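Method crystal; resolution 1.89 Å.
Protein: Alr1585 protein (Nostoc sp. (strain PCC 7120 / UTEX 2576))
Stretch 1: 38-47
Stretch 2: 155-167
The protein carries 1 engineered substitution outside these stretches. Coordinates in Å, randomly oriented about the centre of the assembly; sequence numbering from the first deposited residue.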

# COMPACT_ATOMS: atom_id res chain seq x y z
N HIS A 38 -7.36 9.73 -23.27
CA HIS A 38 -6.25 10.46 -22.61
C HIS A 38 -5.53 9.61 -21.55
O HIS A 38 -4.37 9.88 -21.26
CB HIS A 38 -6.68 11.83 -22.06
CG HIS A 38 -7.73 11.78 -20.99
ND1 HIS A 38 -7.50 11.22 -19.74
CD2 HIS A 38 -8.98 12.30 -20.95
CE1 HIS A 38 -8.59 11.37 -19.00
NE2 HIS A 38 -9.50 12.02 -19.70
N GLY A 39 -6.21 8.62 -21.00
CA GLY A 39 -5.62 7.70 -20.03
C GLY A 39 -5.21 8.25 -18.67
O GLY A 39 -4.42 7.62 -17.96
N ARG A 40 -5.64 9.47 -18.32
CA ARG A 40 -5.25 10.07 -17.04
C ARG A 40 -6.23 9.61 -15.97
O ARG A 40 -7.42 9.38 -16.24
CB ARG A 40 -5.23 11.61 -17.11
CG ARG A 40 -4.44 12.24 -18.28
CD ARG A 40 -2.94 11.96 -18.29
NE ARG A 40 -2.37 12.66 -19.47
CZ ARG A 40 -1.72 13.82 -19.46
NH1 ARG A 40 -1.44 14.49 -18.34
NH2 ARG A 40 -1.36 14.37 -20.61
N ASP A 41 -5.74 9.54 -14.75
CA ASP A 41 -6.54 9.00 -13.64
C ASP A 41 -7.60 9.94 -13.07
O ASP A 41 -8.53 9.50 -12.41
CB ASP A 41 -5.62 8.59 -12.50
CG ASP A 41 -4.95 7.26 -12.76
OD1 ASP A 41 -5.65 6.34 -13.29
OD2 ASP A 41 -3.75 7.16 -12.41
N HIS A 42 -7.47 11.22 -13.33
CA HIS A 42 -8.38 12.21 -12.76
C HIS A 42 -8.75 13.22 -13.83
O HIS A 42 -7.93 13.58 -14.68
CB HIS A 42 -7.74 12.92 -11.59
CG HIS A 42 -7.43 12.03 -10.45
ND1 HIS A 42 -8.39 11.67 -9.52
CD2 HIS A 42 -6.29 11.39 -10.10
CE1 HIS A 42 -7.86 10.81 -8.66
NE2 HIS A 42 -6.58 10.63 -8.99
N SER A 43 -9.98 13.69 -13.78
CA SER A 43 -10.37 14.72 -14.68
C SER A 43 -11.34 15.69 -14.03
O SER A 43 -11.95 15.38 -12.98
CB SER A 43 -10.97 14.11 -15.92
OG SER A 43 -12.12 13.43 -15.59
N VAL A 44 -11.39 16.87 -14.62
CA VAL A 44 -12.36 17.90 -14.21
C VAL A 44 -13.14 18.27 -15.45
O VAL A 44 -12.56 18.52 -16.52
CB VAL A 44 -11.67 19.12 -13.59
CG1 VAL A 44 -12.66 20.24 -13.27
CG2 VAL A 44 -10.88 18.73 -12.32
N HIS A 45 -14.45 18.32 -15.29
CA HIS A 45 -15.37 18.71 -16.34
C HIS A 45 -16.05 20.00 -15.90
O HIS A 45 -16.73 20.00 -14.87
CB HIS A 45 -16.44 17.63 -16.53
CG HIS A 45 -15.90 16.31 -16.98
ND1 HIS A 45 -16.64 15.16 -16.90
CD2 HIS A 45 -14.68 15.95 -17.45
CE1 HIS A 45 -15.92 14.15 -17.36
NE2 HIS A 45 -14.72 14.60 -17.68
N LEU A 46 -15.85 21.08 -16.66
CA LEU A 46 -16.48 22.37 -16.37
C LEU A 46 -17.46 22.71 -17.48
O LEU A 46 -17.07 22.90 -18.64
CB LEU A 46 -15.44 23.46 -16.24
CG LEU A 46 -14.30 23.26 -15.28
CD1 LEU A 46 -13.27 24.38 -15.41
CD2 LEU A 46 -14.82 23.14 -13.86
N PHE A 47 -18.74 22.78 -17.13
CA PHE A 47 -19.78 23.13 -18.07
C PHE A 47 -20.02 24.62 -17.99
O PHE A 47 -20.20 25.17 -16.89
CB PHE A 47 -21.07 22.38 -17.76
CG PHE A 47 -20.98 20.91 -18.04
CD1 PHE A 47 -20.48 20.04 -17.09
CD2 PHE A 47 -21.36 20.42 -19.25
CE1 PHE A 47 -20.38 18.67 -17.35
CE2 PHE A 47 -21.22 19.08 -19.55
CZ PHE A 47 -20.76 18.20 -18.60
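Stretch 2 (155-167) ADDDIVDLLQIVN

Stretch 2 meets stretch 1 in two ways in succession: a short antiparallel strand pairing, fastened at its end by a side-chain-to-backbone hydrogen bond, and then a helix that turns back to lie nearly parallel to the same strand and packs on it with aliphatic side chains.

The pairing comes first. Residues 155-156 are the end of a strand that begins earlier in the chain, and they run antiparallel to the start of strand 42-47. His42 and Asp156 form the hydrogen-bonded pair, with CA atoms 5.5 Å apart. Asp156 N donates to His42 O at 3.0 Å with good geometry, whereas the return bond from His42 N to Asp156 O, at 3.2 Å, is bent and weak. The next pair, Ser43 and Ala155, is of the non-hydrogen-bonded kind, and its CA atoms close to 4.1 Å. Here Ala155 CA lies 3.2 Å from His42 O, a CA-H...O contact that adds to the ladder. Ser43 and Ala155 share one face of the sheet, CB to CB 3.9 Å, while His42 and Asp156 project from the other.

Before the strand, the loop of stretch 1 folds over Ala155. Arg40 N donates to His38 ND1 at 2.9 Å, holding the imidazole so that one face receives the methyl: Ala155 CB is 3.7 Å from the centroid of the His38 ring. Arg40 itself reaches Asp156 in a salt bridge, NH1 to OD1 3.4 Å, with the carboxylate oxygen at the edge of the guanidinium.

Asp157 leaves the strand and closes the pairing. Its CB points sideways, yet its carboxylate comes back to stretch 1, where Asp157 OD1 accepts from Asp41 N at 2.8 Å. The same placement leaves two carboxylate oxygens close, Asp41 OD2 to Asp157 OD1 3.4 Å, with no hydrogen bond between them. Two waters stitch the same corner: water 1 donates to Gly39 O (3.1 Å) and Asp157 OD2 (2.6 Å), and water 2 accepts from Arg40 NH1 and Asp157 N, each at 2.9 Å. Gly39 has a positive phi of 66°, a conformation that favours glycine.

The turn into the helix is organised within stretch 2. Asp158 N donates to Asp156 OD2 at 2.9 Å, and Asp158 caps helix 159-167, its OD1 accepting from Asp161 N at 3.1 Å. Between strand 155-156 and the helix the chain reverses: the helix runs at 22° to strand 42-47, in the same general direction, with the axes 8.9 Å apart at closest approach.

Across that gap, every second strand residue faces the helix. His42 lays one ring face on Ile159, whose CB is 3.7 Å from the ring centroid, and His42 CB also touches Leu162 CD2 at 3.7 Å. Val44 CG2 contacts both Leu162 CD2 and Val166 CG2, each at 3.9 Å, so it bridges successive helical turns. Leu46 CD1 ends the row against Val166 CG1 at 4.3 Å. His45 and Phe47 make no contact with stretch 2.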

# COMPACT_ATOMS: atom_id res chain seq x y z
N ALA A 155 -7.42 16.99 -17.50
CA ALA A 155 -7.10 15.72 -16.91
C ALA A 155 -5.62 15.56 -16.61
O ALA A 155 -4.76 16.12 -17.29
CB ALA A 155 -7.63 14.56 -17.80
N ASP A 156 -5.33 14.80 -15.57
CA ASP A 156 -3.99 14.60 -15.12
C ASP A 156 -3.98 13.43 -14.12
O ASP A 156 -4.97 13.19 -13.46
CB ASP A 156 -3.44 15.83 -14.41
CG ASP A 156 -1.91 15.87 -14.44
OD1 ASP A 156 -1.34 16.32 -15.47
OD2 ASP A 156 -1.26 15.39 -13.49
N ASP A 157 -2.84 12.73 -14.02
CA ASP A 157 -2.71 11.68 -12.99
C ASP A 157 -2.51 12.22 -11.57
O ASP A 157 -2.87 11.54 -10.62
CB ASP A 157 -1.54 10.76 -13.34
CG ASP A 157 -1.83 9.90 -14.58
OD1 ASP A 157 -2.96 9.49 -14.82
OD2 ASP A 157 -0.87 9.63 -15.30
N ASP A 158 -1.93 13.41 -11.44
CA ASP A 158 -1.65 14.00 -10.13
C ASP A 158 -2.87 14.89 -9.75
O ASP A 158 -3.03 15.98 -10.27
CB ASP A 158 -0.38 14.83 -10.20
CG ASP A 158 -0.01 15.53 -8.86
OD1 ASP A 158 -0.86 15.79 -8.00
OD2 ASP A 158 1.16 15.92 -8.69
N ILE A 159 -3.72 14.38 -8.87
CA ILE A 159 -4.99 15.09 -8.56
C ILE A 159 -4.74 16.49 -7.95
O ILE A 159 -5.34 17.45 -8.36
CB ILE A 159 -5.93 14.22 -7.69
CG1 ILE A 159 -7.27 14.90 -7.45
CG2 ILE A 159 -5.32 13.87 -6.34
CD1 ILE A 159 -8.00 15.36 -8.68
N VAL A 160 -3.81 16.62 -7.01
CA VAL A 160 -3.60 17.92 -6.35
C VAL A 160 -3.15 18.97 -7.36
O VAL A 160 -3.70 20.06 -7.43
CB VAL A 160 -2.61 17.83 -5.21
CG1 VAL A 160 -2.22 19.22 -4.72
CG2 VAL A 160 -3.19 16.98 -4.07
N ASP A 161 -2.20 18.59 -8.21
CA ASP A 161 -1.76 19.49 -9.27
C ASP A 161 -2.89 19.84 -10.24
O ASP A 161 -3.02 21.00 -10.65
CB ASP A 161 -0.64 18.83 -10.09
CG ASP A 161 0.29 19.87 -10.70
OD1 ASP A 161 0.72 20.83 -10.00
OD2 ASP A 161 0.55 19.76 -11.91
N LEU A 162 -3.69 18.84 -10.62
CA LEU A 162 -4.83 19.06 -11.50
C LEU A 162 -5.74 20.15 -10.91
O LEU A 162 -6.17 21.07 -11.62
CB LEU A 162 -5.61 17.79 -11.70
CG LEU A 162 -6.92 17.89 -12.47
CD1 LEU A 162 -6.73 18.48 -13.87
CD2 LEU A 162 -7.66 16.54 -12.55
N LEU A 163 -6.01 20.04 -9.61
CA LEU A 163 -6.91 21.01 -8.94
C LEU A 163 -6.31 22.42 -9.00
O LEU A 163 -7.06 23.39 -9.21
CB LEU A 163 -7.19 20.61 -7.50
CG LEU A 163 -7.88 19.26 -7.38
CD1 LEU A 163 -7.92 18.82 -5.91
CD2 LEU A 163 -9.28 19.24 -7.96
N GLN A 164 -5.00 22.55 -8.76
CA GLN A 164 -4.36 23.84 -8.78
C GLN A 164 -4.44 24.48 -10.17
O GLN A 164 -4.71 25.69 -10.31
CB GLN A 164 -2.88 23.78 -8.34
CG GLN A 164 -2.62 23.05 -7.03
CD GLN A 164 -3.51 23.54 -5.87
OE1 GLN A 164 -3.42 24.69 -5.46
NE2 GLN A 164 -4.31 22.64 -5.31
N ILE A 165 -4.15 23.68 -11.18
CA ILE A 165 -4.13 24.17 -12.54
C ILE A 165 -5.54 24.58 -12.95
O ILE A 165 -5.74 25.63 -13.54
CB ILE A 165 -3.57 23.09 -13.51
CG1 ILE A 165 -2.08 22.99 -13.26
CG2 ILE A 165 -3.83 23.50 -14.96
CD1 ILE A 165 -1.43 21.78 -13.90
N VAL A 166 -6.54 23.78 -12.59
CA VAL A 166 -7.92 24.16 -12.83
C VAL A 166 -8.28 25.50 -12.14
O VAL A 166 -8.88 26.37 -12.76
CB VAL A 166 -8.90 23.06 -12.41
CG1 VAL A 166 -10.32 23.59 -12.37
CG2 VAL A 166 -8.82 21.89 -13.39
N ASN A 167 -7.88 25.68 -10.89
CA ASN A 167 -8.16 26.90 -10.19
C ASN A 167 -7.47 28.12 -10.84
O ASN A 167 -8.03 29.22 -10.84
CB ASN A 167 -7.77 26.82 -8.70
CG ASN A 167 -8.67 25.89 -7.94
OD1 ASN A 167 -9.80 25.61 -8.38
ND2 ASN A 167 -8.20 25.43 -6.81
O HOH W 1 -1.48 8.42 -17.54
O HOH W 2 -0.70 13.12 -15.92